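PDB 5JKQ: PfVFT1 from Plasmodium falciparum, which probably binds a small solute between its two lobes, as other Venus flytrap (solute-binding) proteins do. Local coordinates for residues A[15-27]-A[108-120]. The protein carries 3 engineered substitutions. Numbering follows the deposited sequence.
Sequences RLIDIYHAAVKEL and YIIWETISKHIFN
Leu16 meets the indole of Trp111 at its edge, Leu16 CD1 lying 3.6 Å from Trp111 CH2 and near the ring plane, while Ile114 CD1, from the same helix as the indole, lies over one face, offset toward the rim. A second edge contact joins Ile19 CD1 to CD2 of the His117 imidazole; NE2 of that ring hydrogen-bonds to the carbonyl oxygen of Ile59. Ile110 CG2 approaches the Tyr20 ring obliquely near CD1, with Ile110 CD1 close to Tyr20 CE1, and the tyrosine hydroxyl bonds Asn149. Ile110 is a knob in a hole formed by Tyr20, Ala23, Val24 and Leu27: a chi1 of -77° sets CG1 anti to the carbonyl carbon and CG2 anti to the backbone N, which directs CG2 to Tyr20 and Ala23 and CD1 along Val24 CG2 at 3.9 Å. In this bi-lobed Venus flytrap fold the contact lies within one lobe, where helices 14-29 and 102-118 pack almost perpendicularly, their short segments at 105° and 8.8 Å apart. Ala23 sits where the backbones are nearest, its CA 5.8 Å from that of Ile110, and its CB meets Ile114 CG1 at 3.7 Å. Further along, Leu27 CD1 packs on Ile110 CG1 and Ile109, and CD2 lies 3.3 Å from Thr113 OG1, a hydroxyl turned back to donate to Ile109 O at 2.7 Å. At the more open margin, a water donates to both Glu26 OE2 and Thr113 O, bridging the helices beside the Thr113 methyl.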
# COMPACT_ATOMS: atom_id res chain seq x y z
N ARG A 15 0.24 9.57 18.57
CA ARG A 15 -1.19 9.51 18.81
C ARG A 15 -1.97 9.57 17.50
O ARG A 15 -3.03 8.97 17.37
CB ARG A 15 -1.62 10.65 19.74
CG ARG A 15 -3.04 10.52 20.26
CD ARG A 15 -3.25 11.40 21.48
NE ARG A 15 -3.01 12.81 21.19
CZ ARG A 15 -3.91 13.79 21.32
NH1 ARG A 15 -5.15 13.53 21.73
NH2 ARG A 15 -3.56 15.03 21.02
N LEU A 16 -1.43 10.29 16.52
CA LEU A 16 -2.02 10.35 15.19
C LEU A 16 -2.02 8.96 14.55
O LEU A 16 -3.00 8.56 13.93
CB LEU A 16 -1.27 11.35 14.31
CG LEU A 16 -1.55 11.33 12.80
CD1 LEU A 16 -3.01 11.62 12.50
CD2 LEU A 16 -0.64 12.31 12.08
N ILE A 17 -0.92 8.24 14.71
CA ILE A 17 -0.80 6.89 14.15
C ILE A 17 -1.74 5.92 14.86
O ILE A 17 -2.34 5.05 14.23
CB ILE A 17 0.66 6.38 14.26
CG1 ILE A 17 1.57 7.20 13.35
CG2 ILE A 17 0.76 4.90 13.87
CD1 ILE A 17 3.03 7.13 13.72
N ASP A 18 -1.87 6.08 16.18
CA ASP A 18 -2.69 5.17 16.97
C ASP A 18 -4.18 5.33 16.69
O ASP A 18 -4.88 4.34 16.49
CB ASP A 18 -2.42 5.38 18.46
CG ASP A 18 -0.99 5.03 18.85
OD1 ASP A 18 -0.37 4.19 18.17
OD2 ASP A 18 -0.50 5.60 19.85
N ILE A 19 -4.66 6.57 16.66
CA ILE A 19 -6.07 6.80 16.38
C ILE A 19 -6.37 6.42 14.94
O ILE A 19 -7.47 5.99 14.61
CB ILE A 19 -6.47 8.27 16.65
CG1 ILE A 19 -7.99 8.39 16.77
CG2 ILE A 19 -5.91 9.21 15.58
CD1 ILE A 19 -8.45 9.63 17.52
N TYR A 20 -5.37 6.57 14.08
CA TYR A 20 -5.46 6.14 12.69
C TYR A 20 -5.63 4.62 12.62
O TYR A 20 -6.52 4.12 11.93
CB TYR A 20 -4.21 6.59 11.93
CG TYR A 20 -3.91 5.84 10.65
CD1 TYR A 20 -4.48 6.22 9.44
CD2 TYR A 20 -3.03 4.77 10.65
CE1 TYR A 20 -4.19 5.54 8.27
CE2 TYR A 20 -2.73 4.08 9.49
CZ TYR A 20 -3.31 4.47 8.30
OH TYR A 20 -3.01 3.78 7.16
N HIS A 21 -4.80 3.89 13.36
CA HIS A 21 -4.90 2.43 13.41
C HIS A 21 -6.21 1.99 14.06
O HIS A 21 -6.80 0.98 13.68
CB HIS A 21 -3.72 1.83 14.17
CG HIS A 21 -2.44 1.85 13.41
ND1 HIS A 21 -1.21 1.76 14.02
CD2 HIS A 21 -2.19 1.94 12.08
CE1 HIS A 21 -0.26 1.80 13.11
NE2 HIS A 21 -0.83 1.91 11.92
N ALA A 22 -6.64 2.75 15.06
CA ALA A 22 -7.87 2.44 15.77
C ALA A 22 -9.08 2.60 14.86
O ALA A 22 -10.05 1.84 14.95
CB ALA A 22 -8.01 3.32 16.99
N ALA A 23 -9.03 3.60 13.98
CA ALA A 23 -10.13 3.84 13.06
C ALA A 23 -10.22 2.70 12.05
O ALA A 23 -11.31 2.20 11.77
CB ALA A 23 -9.94 5.16 12.35
N VAL A 24 -9.07 2.29 11.52
CA VAL A 24 -9.01 1.16 10.60
C VAL A 24 -9.59 -0.09 11.25
O VAL A 24 -10.35 -0.83 10.62
CB VAL A 24 -7.56 0.88 10.15
CG1 VAL A 24 -7.46 -0.40 9.33
CG2 VAL A 24 -7.03 2.06 9.34
N LYS A 25 -9.25 -0.31 12.52
CA LYS A 25 -9.77 -1.44 13.27
C LYS A 25 -11.29 -1.40 13.31
O LYS A 25 -11.96 -2.41 13.11
CB LYS A 25 -9.19 -1.46 14.68
CG LYS A 25 -9.67 -2.61 15.54
CD LYS A 25 -8.96 -2.64 16.88
CE LYS A 25 -9.43 -3.80 17.74
NZ LYS A 25 -8.66 -3.88 19.01
N GLU A 26 -11.83 -0.21 13.57
CA GLU A 26 -13.28 -0.03 13.62
C GLU A 26 -13.90 -0.23 12.24
O GLU A 26 -14.97 -0.82 12.12
CB GLU A 26 -13.62 1.36 14.16
CG GLU A 26 -15.11 1.66 14.15
CD GLU A 26 -15.51 2.69 15.18
OE1 GLU A 26 -15.25 2.46 16.38
OE2 GLU A 26 -16.09 3.73 14.80
N LEU A 27 -13.21 0.25 11.21
CA LEU A 27 -13.71 0.12 9.84
C LEU A 27 -13.74 -1.34 9.39
O LEU A 27 -14.48 -1.70 8.48
CB LEU A 27 -12.85 0.94 8.88
CG LEU A 27 -13.09 2.45 8.90
CD1 LEU A 27 -12.07 3.17 8.03
CD2 LEU A 27 -14.50 2.80 8.43
N TYR A 108 -11.05 8.98 3.32
CA TYR A 108 -12.23 9.71 3.78
C TYR A 108 -12.92 8.99 4.93
O TYR A 108 -13.22 9.60 5.96
CB TYR A 108 -13.22 9.92 2.63
CG TYR A 108 -12.73 10.82 1.52
CD1 TYR A 108 -11.90 11.90 1.78
CD2 TYR A 108 -13.09 10.59 0.20
CE1 TYR A 108 -11.44 12.73 0.77
CE2 TYR A 108 -12.64 11.40 -0.82
CZ TYR A 108 -11.82 12.47 -0.53
OH TYR A 108 -11.37 13.28 -1.55
N ILE A 109 -13.18 7.70 4.77
CA ILE A 109 -13.91 6.96 5.79
C ILE A 109 -13.06 6.78 7.06
O ILE A 109 -13.60 6.68 8.16
CB ILE A 109 -14.38 5.58 5.29
CG1 ILE A 109 -13.19 4.74 4.81
CG2 ILE A 109 -15.41 5.76 4.18
CD1 ILE A 109 -13.55 3.31 4.48
N ILE A 110 -11.74 6.76 6.90
CA ILE A 110 -10.86 6.66 8.06
C ILE A 110 -11.01 7.91 8.92
O ILE A 110 -11.15 7.81 10.14
CB ILE A 110 -9.38 6.47 7.65
CG1 ILE A 110 -9.15 5.02 7.22
CG2 ILE A 110 -8.42 6.81 8.80
CD1 ILE A 110 -7.79 4.75 6.60
N TRP A 111 -11.01 9.08 8.28
CA TRP A 111 -11.10 10.34 9.00
C TRP A 111 -12.54 10.70 9.37
O TRP A 111 -12.76 11.47 10.31
CB TRP A 111 -10.47 11.46 8.18
CG TRP A 111 -8.98 11.47 8.34
CD1 TRP A 111 -8.06 11.03 7.43
CD2 TRP A 111 -8.24 11.92 9.48
NE1 TRP A 111 -6.79 11.18 7.94
CE2 TRP A 111 -6.88 11.72 9.20
CE3 TRP A 111 -8.61 12.46 10.72
CZ2 TRP A 111 -5.87 12.06 10.11
CZ3 TRP A 111 -7.61 12.79 11.62
CH2 TRP A 111 -6.26 12.59 11.31
N GLU A 112 -13.51 10.13 8.66
CA GLU A 112 -14.90 10.24 9.07
C GLU A 112 -15.09 9.49 10.38
O GLU A 112 -15.78 9.96 11.28
CB GLU A 112 -15.84 9.68 7.99
CG GLU A 112 -16.06 10.62 6.81
CD GLU A 112 -16.73 9.95 5.63
OE1 GLU A 112 -17.16 8.79 5.76
OE2 GLU A 112 -16.81 10.59 4.56
N THR A 113 -14.45 8.33 10.48
CA THR A 113 -14.51 7.51 11.68
C THR A 113 -13.78 8.20 12.83
O THR A 113 -14.26 8.21 13.96
CB THR A 113 -13.88 6.12 11.43
OG1 THR A 113 -14.55 5.47 10.34
CG2 THR A 113 -13.98 5.24 12.67
N ILE A 114 -12.62 8.78 12.53
CA ILE A 114 -11.85 9.52 13.52
C ILE A 114 -12.65 10.72 14.01
O ILE A 114 -12.67 11.01 15.21
CB ILE A 114 -10.49 9.98 12.95
CG1 ILE A 114 -9.57 8.77 12.76
CG2 ILE A 114 -9.80 10.98 13.87
CD1 ILE A 114 -8.39 9.02 11.84
N SER A 115 -13.31 11.40 13.08
CA SER A 115 -14.09 12.59 13.42
C SER A 115 -15.22 12.25 14.38
O SER A 115 -15.55 13.05 15.26
CB SER A 115 -14.65 13.23 12.15
OG SER A 115 -13.62 13.76 11.34
N LYS A 116 -15.81 11.07 14.23
CA LYS A 116 -16.93 10.66 15.07
C LYS A 116 -16.50 10.28 16.48
O LYS A 116 -17.33 10.08 17.36
CB LYS A 116 -17.69 9.50 14.42
CG LYS A 116 -18.65 9.95 13.32
CD LYS A 116 -19.46 8.79 12.76
CE LYS A 116 -18.62 7.91 11.84
NZ LYS A 116 -19.42 6.80 11.25
N HIS A 117 -15.19 10.17 16.69
CA HIS A 117 -14.66 9.86 18.02
C HIS A 117 -14.10 11.12 18.69
O HIS A 117 -14.39 11.38 19.86
CB HIS A 117 -13.57 8.79 17.94
CG HIS A 117 -12.93 8.51 19.26
ND1 HIS A 117 -13.65 8.23 20.39
CD2 HIS A 117 -11.62 8.48 19.63
CE1 HIS A 117 -12.83 8.03 21.41
NE2 HIS A 117 -11.59 8.18 20.97
N ILE A 118 -13.29 11.87 17.97
CA ILE A 118 -12.76 13.13 18.50
C ILE A 118 -13.91 14.10 18.69
O ILE A 118 -14.06 14.72 19.74
CB ILE A 118 -11.71 13.76 17.58
CG1 ILE A 118 -10.52 12.80 17.41
CG2 ILE A 118 -11.25 15.10 18.16
CD1 ILE A 118 -9.39 13.33 16.53
N PHE A 119 -14.72 14.23 17.64
CA PHE A 119 -15.91 15.07 17.66
C PHE A 119 -17.14 14.16 17.64
O PHE A 119 -17.07 13.03 18.11
CB PHE A 119 -15.88 16.04 16.47
CG PHE A 119 -14.74 17.00 16.52
CD1 PHE A 119 -14.79 18.11 17.36
CD2 PHE A 119 -13.61 16.81 15.74
CE1 PHE A 119 -13.74 19.00 17.41
CE2 PHE A 119 -12.56 17.70 15.79
CZ PHE A 119 -12.62 18.80 16.62
N ASN A 120 -18.25 14.66 17.10
CA ASN A 120 -19.51 13.91 17.11
C ASN A 120 -20.20 13.94 15.74
O ASN A 120 -21.43 13.93 15.65
CB ASN A 120 -20.43 14.47 18.19
CG ASN A 120 -21.33 13.41 18.81
OD1 ASN A 120 -20.84 12.45 19.41
ND2 ASN A 120 -22.64 13.59 18.68
O HOH W 1 -16.01 6.35 15.37